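Local coordinates for protein PlaB phospholipase (PDB 6ZTI) that probably hydrolyses phospholipids as an alpha/beta-hydrolase virulence factor of Legionella pneumophila, its activity being controlled by NAD(H)-mediated tetramerization, at residues L176-L181 and Y230-L235; Y191-T196 and L295-R300; P255-V260 and K305-L310; S341-R346 and K445-N450. All blocks are in the same frame, centred on the assembly; numbering follows the deposited sequence.

Contact 1: L176-L181 and Y230-L235; sequences LNESWL and YSLLKL
Tyr230 reaches with its hydroxyl to the helix 171-180 and donates a hydrogen bond from OH to the backbone O of Asn177, 2.8 Å long. The acceptor lies at the ring edge, near the ring plane, and the donor meets the carbonyl at a C=O...OH angle of 116°, tilted 17° from the carbonyl plane. Two donors meet this oxygen, the phenol and, weakly, Leu181 N. CB of Asn177 and CB of Trp180 each sit 3.5 Å from Tyr230 OH, while the Asn177 amide turns to Arg107 and Asn133. The CB of Tyr230 points toward the helix, and CG, between the backbone N and the carbonyl carbon (chi1 55°), starts the ring toward the Asn177 carbonyl.

Apolar packing continues along the strand. Leu181 CD1 meets Leu232 CD2 at 3.6 Å, the two side chains crossing at about a right angle, and the other branch, CD2, approaches Tyr230 CE2 obliquely at 3.9 Å.

The charged contact lies beyond the leucines. Glu178, its chain extended past CG, brings OE2 to 3.6 Å from Lys234 NZ, a long salt bridge; Lys234 also has a weak, long ion pair with Glu456 on strand 452-463. Leu232 CD2 lies 3.8 Å from that same OE2.

The contact thus joins the last turn or so of helix 171-180 to strand 231-238 of the mixed sheet and the residue that precedes it. Its one short polar bond is buried and directional, whereas the ion pair joins partly exposed residues at a length that suggests a looser electrostatic attraction.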
loop_
_atom_site.group_PDB
_atom_site.type_symbol
_atom_site.label_atom_id
_atom_site.label_comp_id
_atom_site.label_asym_id
_atom_site.label_seq_id
_atom_site.Cartn_x
_atom_site.Cartn_y
_atom_site.Cartn_z
ATOM N N LEU B 176 -22.518 2.975 16.102
ATOM C CA LEU B 176 -23.368 3.928 16.806
ATOM C C LEU B 176 -24.825 3.785 16.377
ATOM O O LEU B 176 -25.731 3.745 17.216
ATOM C CB LEU B 176 -22.865 5.352 16.570
ATOM C CG LEU B 176 -23.645 6.449 17.296
ATOM C CD1 LEU B 176 -23.589 6.283 18.817
ATOM C CD2 LEU B 176 -23.134 7.825 16.893
ATOM N N ASN B 177 -25.070 3.657 15.076
ATOM C CA ASN B 177 -26.444 3.631 14.609
ATOM C C ASN B 177 -27.120 2.306 14.911
ATOM O O ASN B 177 -28.341 2.268 15.102
ATOM C CB ASN B 177 -26.461 3.942 13.125
ATOM C CG ASN B 177 -26.097 5.370 12.856
ATOM O OD1 ASN B 177 -26.082 6.208 13.773
ATOM N ND2 ASN B 177 -25.788 5.669 11.616
ATOM N N GLU B 178 -26.356 1.215 14.988
ATOM C CA GLU B 178 -26.954 -0.030 15.445
ATOM C C GLU B 178 -27.325 0.070 16.915
ATOM O O GLU B 178 -28.397 -0.387 17.325
ATOM C CB GLU B 178 -26.003 -1.192 15.192
ATOM C CG GLU B 178 -26.524 -2.499 15.751
ATOM C CD GLU B 178 -25.747 -3.713 15.275
ATOM O OE1 GLU B 178 -24.552 -3.570 14.937
ATOM O OE2 GLU B 178 -26.343 -4.810 15.241
ATOM N N SER B 179 -26.461 0.682 17.724
ATOM C CA SER B 179 -26.841 0.976 19.102
ATOM C C SER B 179 -28.152 1.752 19.150
ATOM O O SER B 179 -29.036 1.447 19.959
ATOM C CB SER B 179 -25.733 1.766 19.799
ATOM O OG SER B 179 -25.979 1.881 21.193
ATOM N N TRP B 180 -28.306 2.749 18.273
ATOM C CA TRP B 180 -29.453 3.644 18.375
ATOM C C TRP B 180 -30.750 2.965 17.981
ATOM O O TRP B 180 -31.821 3.519 18.252
ATOM C CB TRP B 180 -29.217 4.908 17.543
ATOM C CG TRP B 180 -28.686 6.021 18.395
ATOM C CD1 TRP B 180 -27.428 6.123 18.913
ATOM C CD2 TRP B 180 -29.406 7.175 18.861
ATOM N NE1 TRP B 180 -27.318 7.267 19.659
ATOM C CE2 TRP B 180 -28.519 7.926 19.653
ATOM C CE3 TRP B 180 -30.713 7.640 18.687
ATOM C CZ2 TRP B 180 -28.891 9.123 20.262
ATOM C CZ3 TRP B 180 -31.084 8.838 19.293
ATOM C CH2 TRP B 180 -30.180 9.561 20.070
ATOM N N LEU B 181 -30.685 1.772 17.378
ATOM C CA LEU B 181 -31.901 1.001 17.145
ATOM C C LEU B 181 -32.677 0.756 18.435
ATOM O O LEU B 181 -33.909 0.663 18.406
ATOM C CB LEU B 181 -31.560 -0.331 16.472
ATOM C CG LEU B 181 -31.102 -0.162 15.026
ATOM C CD1 LEU B 181 -30.367 -1.373 14.543
ATOM C CD2 LEU B 181 -32.299 0.121 14.110
ATOM N N TYR B 230 -34.722 4.676 10.286
ATOM C CA TYR B 230 -34.083 3.712 9.400
ATOM C C TYR B 230 -34.295 2.313 9.960
ATOM O O TYR B 230 -34.669 2.134 11.122
ATOM C CB TYR B 230 -32.585 3.991 9.234
ATOM C CG TYR B 230 -31.822 4.071 10.547
ATOM C CD1 TYR B 230 -31.742 5.268 11.237
ATOM C CD2 TYR B 230 -31.177 2.963 11.090
ATOM C CE1 TYR B 230 -31.060 5.370 12.423
ATOM C CE2 TYR B 230 -30.471 3.066 12.294
ATOM C CZ TYR B 230 -30.430 4.282 12.951
ATOM O OH TYR B 230 -29.777 4.448 14.145
ATOM N N SER B 231 -34.000 1.317 9.132
ATOM C CA SER B 231 -34.118 -0.081 9.510
ATOM C C SER B 231 -32.785 -0.784 9.340
ATOM O O SER B 231 -31.962 -0.393 8.511
ATOM C CB SER B 231 -35.156 -0.789 8.670
ATOM O OG SER B 231 -36.464 -0.346 9.008
ATOM N N LEU B 232 -32.589 -1.829 10.137
ATOM C CA LEU B 232 -31.493 -2.773 9.982
ATOM C C LEU B 232 -32.100 -4.117 9.593
ATOM O O LEU B 232 -32.886 -4.687 10.356
ATOM C CB LEU B 232 -30.682 -2.894 11.271
ATOM C CG LEU B 232 -29.711 -4.068 11.341
ATOM C CD1 LEU B 232 -28.711 -4.002 10.214
ATOM C CD2 LEU B 232 -28.994 -4.090 12.680
ATOM N N LEU B 233 -31.748 -4.606 8.406
ATOM C CA LEU B 233 -32.219 -5.880 7.882
ATOM C C LEU B 233 -31.069 -6.863 7.976
ATOM O O LEU B 233 -29.993 -6.623 7.412
ATOM C CB LEU B 233 -32.697 -5.740 6.440
ATOM C CG LEU B 233 -32.957 -7.011 5.616
ATOM C CD1 LEU B 233 -34.178 -7.770 6.102
ATOM C CD2 LEU B 233 -33.147 -6.635 4.177
ATOM N N LYS B 234 -31.290 -7.949 8.709
ATOM C CA LYS B 234 -30.321 -9.028 8.827
ATOM C C LYS B 234 -30.783 -10.200 7.972
ATOM O O LYS B 234 -31.896 -10.712 8.157
ATOM C CB LYS B 234 -30.161 -9.474 10.277
ATOM C CG LYS B 234 -29.551 -8.455 11.204
ATOM C CD LYS B 234 -29.390 -9.068 12.596
ATOM C CE LYS B 234 -28.886 -8.061 13.620
ATOM N NZ LYS B 234 -27.483 -7.635 13.352
ATOM N N LEU B 235 -29.922 -10.620 7.046
ATOM C CA LEU B 235 -30.142 -11.776 6.180
ATOM C C LEU B 235 -29.060 -12.796 6.488
ATOM O O LEU B 235 -27.881 -12.563 6.191
ATOM C CB LEU B 235 -30.092 -11.399 4.703
ATOM C CG LEU B 235 -30.970 -10.242 4.246
ATOM C CD1 LEU B 235 -30.734 -9.989 2.760
ATOM C CD2 LEU B 235 -32.432 -10.538 4.541
#

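Contact 2: Y191-T196 and L295-R300; sequences YSFVLT and LQVKSR
This is an apolar, aromatic contact at the beginning of strand 191-197 of the parallel sheet, where Val297, in the turn between helices 286-296 and 300-320, packs on Tyr191 and Phe193; no hydrogen bond crosses it. Val297 is the pivot, and its two methyls serve different rings. CG1, anti to the backbone N (chi1 168°), lies over one face of Tyr191, 3.8 Å from the ring centroid and 15° off the ring normal, a CH-pi contact displaced somewhat toward the rim. CG2 instead touches the edge of Phe193, near the ring plane, 4.0 Å from CZ. Both aromatic residues point from alternate positions of the strand to this side of the sheet.

Past the valine, Tyr191 reaches on to the backbone of the turn: its OH comes tightly to 3.0 Å from Ser299 CA, and CE1 is 3.6 Å from Ser299 O. Ser299 occupies the N-cap position before helix 300-320, and its OG bonds to Ser302. Tyr303 of that helix meets Phe193 edge-to-face and donates from OH to Ser192 O, while Val297 O is hydrogen-bonded to His125 NE2. A parallel sheet flanked by helices is the core of the alpha/beta-hydrolase fold, and here the turn between two such helices closes on the start of one strand.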
loop_
_atom_site.group_PDB
_atom_site.type_symbol
_atom_site.label_atom_id
_atom_site.label_comp_id
_atom_site.label_asym_id
_atom_site.label_seq_id
_atom_site.Cartn_x
_atom_site.Cartn_y
_atom_site.Cartn_z
ATOM N N TYR B 191 -36.765 14.840 23.365
ATOM C CA TYR B 191 -37.463 15.168 22.129
ATOM C C TYR B 191 -36.407 15.455 21.075
ATOM O O TYR B 191 -35.696 16.461 21.156
ATOM C CB TYR B 191 -38.417 16.340 22.345
ATOM C CG TYR B 191 -39.497 15.970 23.331
ATOM C CD1 TYR B 191 -40.428 14.981 23.028
ATOM C CD2 TYR B 191 -39.572 16.581 24.579
ATOM C CE1 TYR B 191 -41.420 14.614 23.951
ATOM C CE2 TYR B 191 -40.530 16.228 25.477
ATOM C CZ TYR B 191 -41.456 15.245 25.171
ATOM O OH TYR B 191 -42.423 14.905 26.091
ATOM N N SER B 192 -36.287 14.540 20.113
ATOM C CA SER B 192 -35.263 14.572 19.087
ATOM C C SER B 192 -35.861 14.904 17.724
ATOM O O SER B 192 -36.955 14.437 17.382
ATOM C CB SER B 192 -34.558 13.219 19.034
ATOM O OG SER B 192 -33.439 13.294 18.180
ATOM N N PHE B 193 -35.137 15.700 16.935
ATOM C CA PHE B 193 -35.624 16.155 15.638
ATOM C C PHE B 193 -34.476 16.223 14.642
ATOM O O PHE B 193 -33.345 16.573 14.998
ATOM C CB PHE B 193 -36.264 17.558 15.710
ATOM C CG PHE B 193 -37.138 17.776 16.906
ATOM C CD1 PHE B 193 -36.583 17.962 18.164
ATOM C CD2 PHE B 193 -38.517 17.834 16.772
ATOM C CE1 PHE B 193 -37.387 18.168 19.263
ATOM C CE2 PHE B 193 -39.329 18.054 17.876
ATOM C CZ PHE B 193 -38.764 18.219 19.120
ATOM N N VAL B 194 -34.782 15.927 13.379
ATOM C CA VAL B 194 -33.857 16.133 12.272
ATOM C C VAL B 194 -34.487 17.109 11.296
ATOM O O VAL B 194 -35.623 16.911 10.850
ATOM C CB VAL B 194 -33.498 14.819 11.565
ATOM C CG1 VAL B 194 -32.741 15.117 10.261
ATOM C CG2 VAL B 194 -32.668 13.925 12.521
ATOM N N LEU B 195 -33.779 18.182 11.001
ATOM C CA LEU B 195 -34.180 19.095 9.948
ATOM C C LEU B 195 -33.065 19.168 8.924
ATOM O O LEU B 195 -31.889 19.213 9.283
ATOM C CB LEU B 195 -34.483 20.481 10.513
ATOM C CG LEU B 195 -35.555 20.570 11.606
ATOM C CD1 LEU B 195 -35.619 21.983 12.191
ATOM C CD2 LEU B 195 -36.910 20.195 11.082
ATOM N N THR B 196 -33.418 19.151 7.646
ATOM C CA THR B 196 -32.393 19.342 6.633
ATOM C C THR B 196 -33.027 19.951 5.392
ATOM O O THR B 196 -34.244 20.146 5.315
ATOM C CB THR B 196 -31.684 18.027 6.311
ATOM O OG1 THR B 196 -30.485 18.296 5.573
ATOM C CG2 THR B 196 -32.588 17.167 5.520
ATOM N N LEU B 295 -38.336 23.481 19.955
ATOM C CA LEU B 295 -37.999 23.848 21.326
ATOM C C LEU B 295 -39.228 23.980 22.213
ATOM O O LEU B 295 -39.107 23.889 23.441
ATOM C CB LEU B 295 -37.229 25.169 21.348
ATOM C CG LEU B 295 -35.792 25.128 20.825
ATOM C CD1 LEU B 295 -35.217 26.533 20.768
ATOM C CD2 LEU B 295 -34.926 24.234 21.705
ATOM N N GLN B 296 -40.398 24.213 21.630
ATOM C CA GLN B 296 -41.616 24.371 22.406
ATOM C C GLN B 296 -42.302 23.040 22.706
ATOM O O GLN B 296 -43.217 23.004 23.538
ATOM C CB GLN B 296 -42.561 25.333 21.670
ATOM C CG GLN B 296 -42.062 26.790 21.713
ATOM C CD GLN B 296 -42.765 27.728 20.740
ATOM O OE1 GLN B 296 -43.346 27.303 19.738
ATOM N NE2 GLN B 296 -42.696 29.019 21.029
ATOM N N VAL B 297 -41.862 21.942 22.087
ATOM C CA VAL B 297 -42.428 20.643 22.416
ATOM C C VAL B 297 -42.174 20.319 23.880
ATOM O O VAL B 297 -41.049 20.436 24.382
ATOM C CB VAL B 297 -41.853 19.563 21.494
ATOM C CG1 VAL B 297 -42.220 18.187 22.018
ATOM C CG2 VAL B 297 -42.382 19.756 20.093
ATOM N N LYS B 298 -43.228 19.889 24.575
ATOM C CA LYS B 298 -43.127 19.551 25.988
ATOM C C LYS B 298 -43.822 18.239 26.334
ATOM O O LYS B 298 -43.942 17.913 27.518
ATOM C CB LYS B 298 -43.701 20.681 26.850
ATOM C CG LYS B 298 -42.859 21.954 26.839
ATOM C CD LYS B 298 -43.357 22.967 27.856
ATOM C CE LYS B 298 -42.464 24.194 27.897
ATOM N NZ LYS B 298 -42.836 25.119 29.009
ATOM N N SER B 299 -44.279 17.478 25.342
ATOM C CA SER B 299 -45.076 16.292 25.624
ATOM C C SER B 299 -45.068 15.383 24.411
ATOM O O SER B 299 -44.724 15.796 23.302
ATOM C CB SER B 299 -46.519 16.670 25.949
ATOM O OG SER B 299 -47.125 17.211 24.774
ATOM N N ARG B 300 -45.504 14.144 24.637
ATOM C CA ARG B 300 -45.693 13.204 23.538
ATOM C C ARG B 300 -46.672 13.761 22.508
ATOM O O ARG B 300 -46.458 13.630 21.297
ATOM C CB ARG B 300 -46.176 11.864 24.111
ATOM C CG ARG B 300 -46.636 10.821 23.079
ATOM C CD ARG B 300 -45.491 10.004 22.527
ATOM N NE ARG B 300 -44.930 9.087 23.514
ATOM C CZ ARG B 300 -43.979 8.197 23.248
ATOM N NH1 ARG B 300 -43.489 8.098 22.023
ATOM N NH2 ARG B 300 -43.515 7.406 24.206
#

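Contact 3: P255-V260 and K305-L310; sequences PMAFGV and KLVKEL
Strand 257-261 is one of the two edge strands, counted within the chain, of the parallel sheet of the alpha/beta-hydrolase fold, and helix 300-320 packs directly against it, Val307 and Leu310 meeting Ala257. The axes of strand 257-260 and helix 305-310 approach to 7.0 Å and run nearly in the same direction, 25° apart. This close approach rests on small residues in the strand. Ala257 CB fits between two helix side chains, 3.9 Å from Val307 CG2 and 4.0 Å from Leu310 CD1. Next along, Gly259 brings its bare CA to 3.9 Å from Leu310 O, evidence of how near the two backbones come. Leu310 CB rests 3.6 Å from Phe258 O.

The CB of Phe258 points away from helix 305-310, and its side chain touches Val223 and Thr226 of helix 223-226. Leu306 and Leu310 go on to touch Trp290 of helix 286-296, and Tyr303 OH accepts from Ala257 N, so the helix holds the edge strand at more than one point. The polar connection between the two segments is carried by one water: it accepts from Phe258 N at 2.9 Å and donates to Val307 O at 2.8 Å.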
loop_
_atom_site.group_PDB
_atom_site.type_symbol
_atom_site.label_atom_id
_atom_site.label_comp_id
_atom_site.label_asym_id
_atom_site.label_seq_id
_atom_site.Cartn_x
_atom_site.Cartn_y
_atom_site.Cartn_z
ATOM N N PRO B 255 -39.931 6.140 15.857
ATOM C CA PRO B 255 -40.176 7.324 15.030
ATOM C C PRO B 255 -39.454 8.546 15.576
ATOM O O PRO B 255 -39.475 8.822 16.779
ATOM C CB PRO B 255 -41.699 7.503 15.106
ATOM C CG PRO B 255 -42.236 6.169 15.505
ATOM C CD PRO B 255 -41.185 5.568 16.388
ATOM N N MET B 256 -38.838 9.301 14.675
ATOM C CA MET B 256 -38.257 10.591 15.014
ATOM C C MET B 256 -38.747 11.646 14.033
ATOM O O MET B 256 -38.828 11.397 12.825
ATOM C CB MET B 256 -36.719 10.537 14.991
ATOM C CG MET B 256 -36.056 11.819 15.506
ATOM S SD MET B 256 -34.239 11.783 15.650
ATOM C CE MET B 256 -34.027 10.489 16.880
ATOM N N ALA B 257 -39.061 12.826 14.563
ATOM C CA ALA B 257 -39.443 13.956 13.729
ATOM C C ALA B 257 -38.412 14.179 12.629
ATOM O O ALA B 257 -37.204 14.107 12.861
ATOM C CB ALA B 257 -39.574 15.217 14.591
ATOM N N PHE B 258 -38.900 14.439 11.419
ATOM C CA PHE B 258 -38.036 14.554 10.252
ATOM C C PHE B 258 -38.674 15.516 9.272
ATOM O O PHE B 258 -39.795 15.284 8.813
ATOM C CB PHE B 258 -37.806 13.187 9.593
ATOM C CG PHE B 258 -37.001 13.251 8.325
ATOM C CD1 PHE B 258 -35.664 13.583 8.364
ATOM C CD2 PHE B 258 -37.585 12.986 7.093
ATOM C CE1 PHE B 258 -34.922 13.657 7.212
ATOM C CE2 PHE B 258 -36.852 13.050 5.949
ATOM C CZ PHE B 258 -35.510 13.389 6.006
ATOM N N GLY B 259 -37.953 16.571 8.934
ATOM C CA GLY B 259 -38.445 17.553 7.993
ATOM C C GLY B 259 -37.376 17.926 6.996
ATOM O O GLY B 259 -36.220 18.140 7.360
ATOM N N VAL B 260 -37.768 17.992 5.731
ATOM C CA VAL B 260 -36.947 18.552 4.667
ATOM C C VAL B 260 -37.492 19.952 4.391
ATOM O O VAL B 260 -38.595 20.110 3.859
ATOM C CB VAL B 260 -36.963 17.673 3.409
ATOM C CG1 VAL B 260 -36.104 18.269 2.318
ATOM C CG2 VAL B 260 -36.492 16.236 3.725
ATOM N N LYS B 305 -47.693 15.850 17.091
ATOM C CA LYS B 305 -48.219 16.915 16.245
ATOM C C LYS B 305 -47.132 17.447 15.318
ATOM O O LYS B 305 -47.332 17.560 14.104
ATOM C CB LYS B 305 -48.790 18.025 17.125
ATOM C CG LYS B 305 -49.454 19.180 16.387
ATOM C CD LYS B 305 -50.621 19.747 17.208
ATOM C CE LYS B 305 -50.603 21.270 17.277
ATOM N NZ LYS B 305 -51.689 21.792 18.166
ATOM N N LEU B 306 -45.955 17.744 15.873
ATOM C CA LEU B 306 -44.854 18.269 15.071
ATOM C C LEU B 306 -44.323 17.237 14.085
ATOM O O LEU B 306 -43.936 17.588 12.958
ATOM C CB LEU B 306 -43.740 18.746 15.995
ATOM C CG LEU B 306 -42.600 19.568 15.404
ATOM C CD1 LEU B 306 -43.094 20.512 14.338
ATOM C CD2 LEU B 306 -41.938 20.362 16.510
ATOM N N VAL B 307 -44.267 15.964 14.484
ATOM C CA VAL B 307 -43.830 14.925 13.550
ATOM C C VAL B 307 -44.673 14.976 12.284
ATOM O O VAL B 307 -44.155 14.913 11.163
ATOM C CB VAL B 307 -43.909 13.539 14.208
ATOM C CG1 VAL B 307 -43.670 12.452 13.188
ATOM C CG2 VAL B 307 -42.899 13.427 15.346
ATOM N N LYS B 308 -45.989 15.093 12.449
ATOM C CA LYS B 308 -46.878 15.107 11.294
ATOM C C LYS B 308 -46.764 16.412 10.519
ATOM O O LYS B 308 -46.766 16.401 9.285
ATOM C CB LYS B 308 -48.317 14.877 11.742
ATOM C CG LYS B 308 -49.317 14.744 10.603
ATOM C CD LYS B 308 -50.509 15.681 10.792
ATOM C CE LYS B 308 -50.200 17.102 10.326
ATOM N NZ LYS B 308 -51.425 17.795 9.831
ATOM N N GLU B 309 -46.660 17.548 11.217
ATOM C CA GLU B 309 -46.486 18.811 10.506
ATOM C C GLU B 309 -45.222 18.792 9.658
ATOM O O GLU B 309 -45.230 19.257 8.511
ATOM C CB GLU B 309 -46.446 19.988 11.481
ATOM C CG GLU B 309 -47.803 20.379 12.056
ATOM C CD GLU B 309 -47.752 21.653 12.894
ATOM O OE1 GLU B 309 -47.135 22.644 12.448
ATOM O OE2 GLU B 309 -48.331 21.665 14.000
ATOM N N LEU B 310 -44.124 18.262 10.198
ATOM C CA LEU B 310 -42.879 18.276 9.434
ATOM C C LEU B 310 -42.931 17.319 8.253
ATOM O O LEU B 310 -42.303 17.575 7.216
ATOM C CB LEU B 310 -41.698 17.931 10.332
ATOM C CG LEU B 310 -41.305 19.040 11.302
ATOM C CD1 LEU B 310 -40.338 18.486 12.329
ATOM C CD2 LEU B 310 -40.690 20.211 10.569
HETATM O O HOH W 1 -41.617 14.024 10.547
#

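Contact 4: S341-R346 and K445-N450; sequences SMIIFR and KILHPN
His448 O accepts a hydrogen bond from Ser341 OG, 2.8 Å long, which ties the loop 445-450 to the start of the strand segment. The hydroxyl does not approach in the carbonyl plane: it stands above it, 67° out of plane, with a C=O...OG angle of 111°. Ser341 OG lies anti to its own carbonyl carbon (chi1 -54°), and its CB is 3.7 Å from the same oxygen. Within the loop, Lys445 NZ folds back to make a weak bond to Leu447 O, 3.0 Å away.

Beside the polar bond is a patch of aliphatic packing. Leu447 CD2 lies against the CG1-CD1 branch of Ile343, 3.7 Å from CD1 and 3.8 Å from CG1, the two side chains crossing at about a right angle. The same methyl is 4.0 Å from Ser341 CB, so a single leucine branch covers both residues. Ile343 lies about 5 Å, side chain to side chain, from the NAD(+)-binding residues Tyr393 and Leu362, which places this packing beside the nucleotide region.

Strand 340-349 runs between strand 390-396, antiparallel to it, and strand 452-463, parallel to it. The loop enters strand 452-463, and Tyr397 of helix 397-404 packs on Ser341, Leu447 and Pro449.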
loop_
_atom_site.group_PDB
_atom_site.type_symbol
_atom_site.label_atom_id
_atom_site.label_comp_id
_atom_site.label_asym_id
_atom_site.label_seq_id
_atom_site.Cartn_x
_atom_site.Cartn_y
_atom_site.Cartn_z
ATOM N N SER B 341 -33.098 6.676 -1.760
ATOM C CA SER B 341 -32.862 5.702 -0.702
ATOM C C SER B 341 -31.385 5.329 -0.696
ATOM O O SER B 341 -30.754 5.245 -1.754
ATOM C CB SER B 341 -33.710 4.448 -0.890
ATOM O OG SER B 341 -35.086 4.767 -1.029
ATOM N N MET B 342 -30.831 5.116 0.495
ATOM C CA MET B 342 -29.444 4.714 0.648
ATOM C C MET B 342 -29.406 3.352 1.322
ATOM O O MET B 342 -30.132 3.104 2.292
ATOM C CB MET B 342 -28.661 5.748 1.451
ATOM C CG MET B 342 -27.180 5.560 1.378
ATOM S SD MET B 342 -26.264 7.011 1.873
ATOM C CE MET B 342 -25.952 6.615 3.582
ATOM N N ILE B 343 -28.606 2.461 0.771
ATOM C CA ILE B 343 -28.416 1.130 1.310
ATOM C C ILE B 343 -26.963 1.025 1.729
ATOM O O ILE B 343 -26.062 1.335 0.940
ATOM C CB ILE B 343 -28.764 0.040 0.285
ATOM C CG1 ILE B 343 -30.118 0.313 -0.365
ATOM C CG2 ILE B 343 -28.737 -1.340 0.977
ATOM C CD1 ILE B 343 -30.535 -0.774 -1.347
ATOM N N ILE B 344 -26.729 0.617 2.967
ATOM C CA ILE B 344 -25.387 0.308 3.448
ATOM C C ILE B 344 -25.338 -1.205 3.630
ATOM O O ILE B 344 -26.036 -1.749 4.493
ATOM C CB ILE B 344 -25.050 1.041 4.756
ATOM C CG1 ILE B 344 -25.192 2.550 4.581
ATOM C CG2 ILE B 344 -23.589 0.721 5.206
ATOM C CD1 ILE B 344 -25.202 3.325 5.899
ATOM N N PHE B 345 -24.531 -1.885 2.822
ATOM C CA PHE B 345 -24.380 -3.331 2.925
ATOM C C PHE B 345 -23.181 -3.664 3.795
ATOM O O PHE B 345 -22.108 -3.062 3.664
ATOM C CB PHE B 345 -24.188 -4.010 1.563
ATOM C CG PHE B 345 -25.359 -3.884 0.626
ATOM C CD1 PHE B 345 -26.376 -4.811 0.634
ATOM C CD2 PHE B 345 -25.399 -2.869 -0.307
ATOM C CE1 PHE B 345 -27.426 -4.697 -0.241
ATOM C CE2 PHE B 345 -26.448 -2.745 -1.176
ATOM C CZ PHE B 345 -27.458 -3.659 -1.150
ATOM N N ARG B 346 -23.380 -4.632 4.680
ATOM C CA ARG B 346 -22.333 -5.209 5.503
ATOM C C ARG B 346 -22.305 -6.697 5.220
ATOM O O ARG B 346 -23.281 -7.400 5.507
ATOM C CB ARG B 346 -22.595 -4.948 6.977
ATOM C CG ARG B 346 -21.470 -5.401 7.857
ATOM C CD ARG B 346 -21.886 -5.424 9.302
ATOM N NE ARG B 346 -20.737 -5.611 10.175
ATOM C CZ ARG B 346 -20.821 -6.059 11.418
ATOM N NH1 ARG B 346 -22.007 -6.367 11.937
ATOM N NH2 ARG B 346 -19.721 -6.185 12.144
ATOM N N LYS B 445 -41.628 -3.422 3.058
ATOM C CA LYS B 445 -40.578 -3.179 2.080
ATOM C C LYS B 445 -39.310 -2.665 2.754
ATOM O O LYS B 445 -39.349 -2.063 3.830
ATOM C CB LYS B 445 -41.056 -2.188 1.024
ATOM C CG LYS B 445 -41.560 -0.873 1.563
ATOM C CD LYS B 445 -42.450 -0.184 0.531
ATOM C CE LYS B 445 -41.839 1.106 0.030
ATOM N NZ LYS B 445 -41.809 2.165 1.089
ATOM N N ILE B 446 -38.168 -2.910 2.102
ATOM C CA ILE B 446 -36.880 -2.542 2.674
ATOM C C ILE B 446 -36.402 -1.151 2.267
ATOM O O ILE B 446 -35.455 -0.632 2.885
ATOM C CB ILE B 446 -35.821 -3.587 2.283
ATOM C CG1 ILE B 446 -35.509 -3.516 0.786
ATOM C CG2 ILE B 446 -36.311 -4.984 2.639
ATOM C CD1 ILE B 446 -34.458 -4.501 0.352
ATOM N N LEU B 447 -37.006 -0.540 1.248
ATOM C CA LEU B 447 -36.650 0.795 0.790
ATOM C C LEU B 447 -37.773 1.769 1.096
ATOM O O LEU B 447 -38.949 1.463 0.879
ATOM C CB LEU B 447 -36.401 0.852 -0.717
ATOM C CG LEU B 447 -35.254 0.069 -1.306
ATOM C CD1 LEU B 447 -35.242 0.336 -2.791
ATOM C CD2 LEU B 447 -33.944 0.454 -0.661
ATOM N N HIS B 448 -37.393 2.951 1.569
ATOM C CA HIS B 448 -38.306 4.049 1.793
ATOM C C HIS B 448 -37.650 5.317 1.273
ATOM O O HIS B 448 -36.423 5.468 1.377
ATOM C CB HIS B 448 -38.642 4.226 3.271
ATOM C CG HIS B 448 -39.221 3.006 3.901
ATOM N ND1 HIS B 448 -40.571 2.733 3.883
ATOM C CD2 HIS B 448 -38.635 1.979 4.560
ATOM C CE1 HIS B 448 -40.795 1.590 4.505
ATOM N NE2 HIS B 448 -39.636 1.115 4.931
ATOM N N PRO B 449 -38.426 6.234 0.715
ATOM C CA PRO B 449 -37.845 7.503 0.288
ATOM C C PRO B 449 -37.297 8.264 1.479
ATOM O O PRO B 449 -37.853 8.215 2.573
ATOM C CB PRO B 449 -39.017 8.231 -0.370
ATOM C CG PRO B 449 -40.254 7.612 0.268
ATOM C CD PRO B 449 -39.887 6.186 0.500
ATOM N N ASN B 450 -36.186 8.959 1.252
ATOM C CA ASN B 450 -35.502 9.750 2.269
ATOM C C ASN B 450 -34.989 8.913 3.438
ATOM O O ASN B 450 -34.763 9.458 4.514
ATOM C CB ASN B 450 -36.391 10.869 2.821
ATOM C CG ASN B 450 -36.939 11.751 1.739
ATOM O OD1 ASN B 450 -36.238 12.101 0.785
ATOM N ND2 ASN B 450 -38.213 12.067 1.840
#

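Contacts 2 and 3 share the parallel sheet: their centres are 8 Å apart, strands 191-197 and 257-261 are neighbours, and helix 300-320 follows the turn of contact 2. Contacts 1 and 4, centred 11 Å apart, both reach the mixed sheet and touch where Leu233 CD2 meets Ile446 CG2 at 3.9 Å. The two pairs are bridged by packing of Trp180 CZ3 on Met256 CE (4.1 Å) between contacts 1 and 3, and of Phe258 CE2 on Asn450 CB (3.8 Å) between contacts 3 and 4. Contact 4 alone approaches the dinucleotide sites: the Ile343 side chain is about 9 Å from a bound thio-NAD.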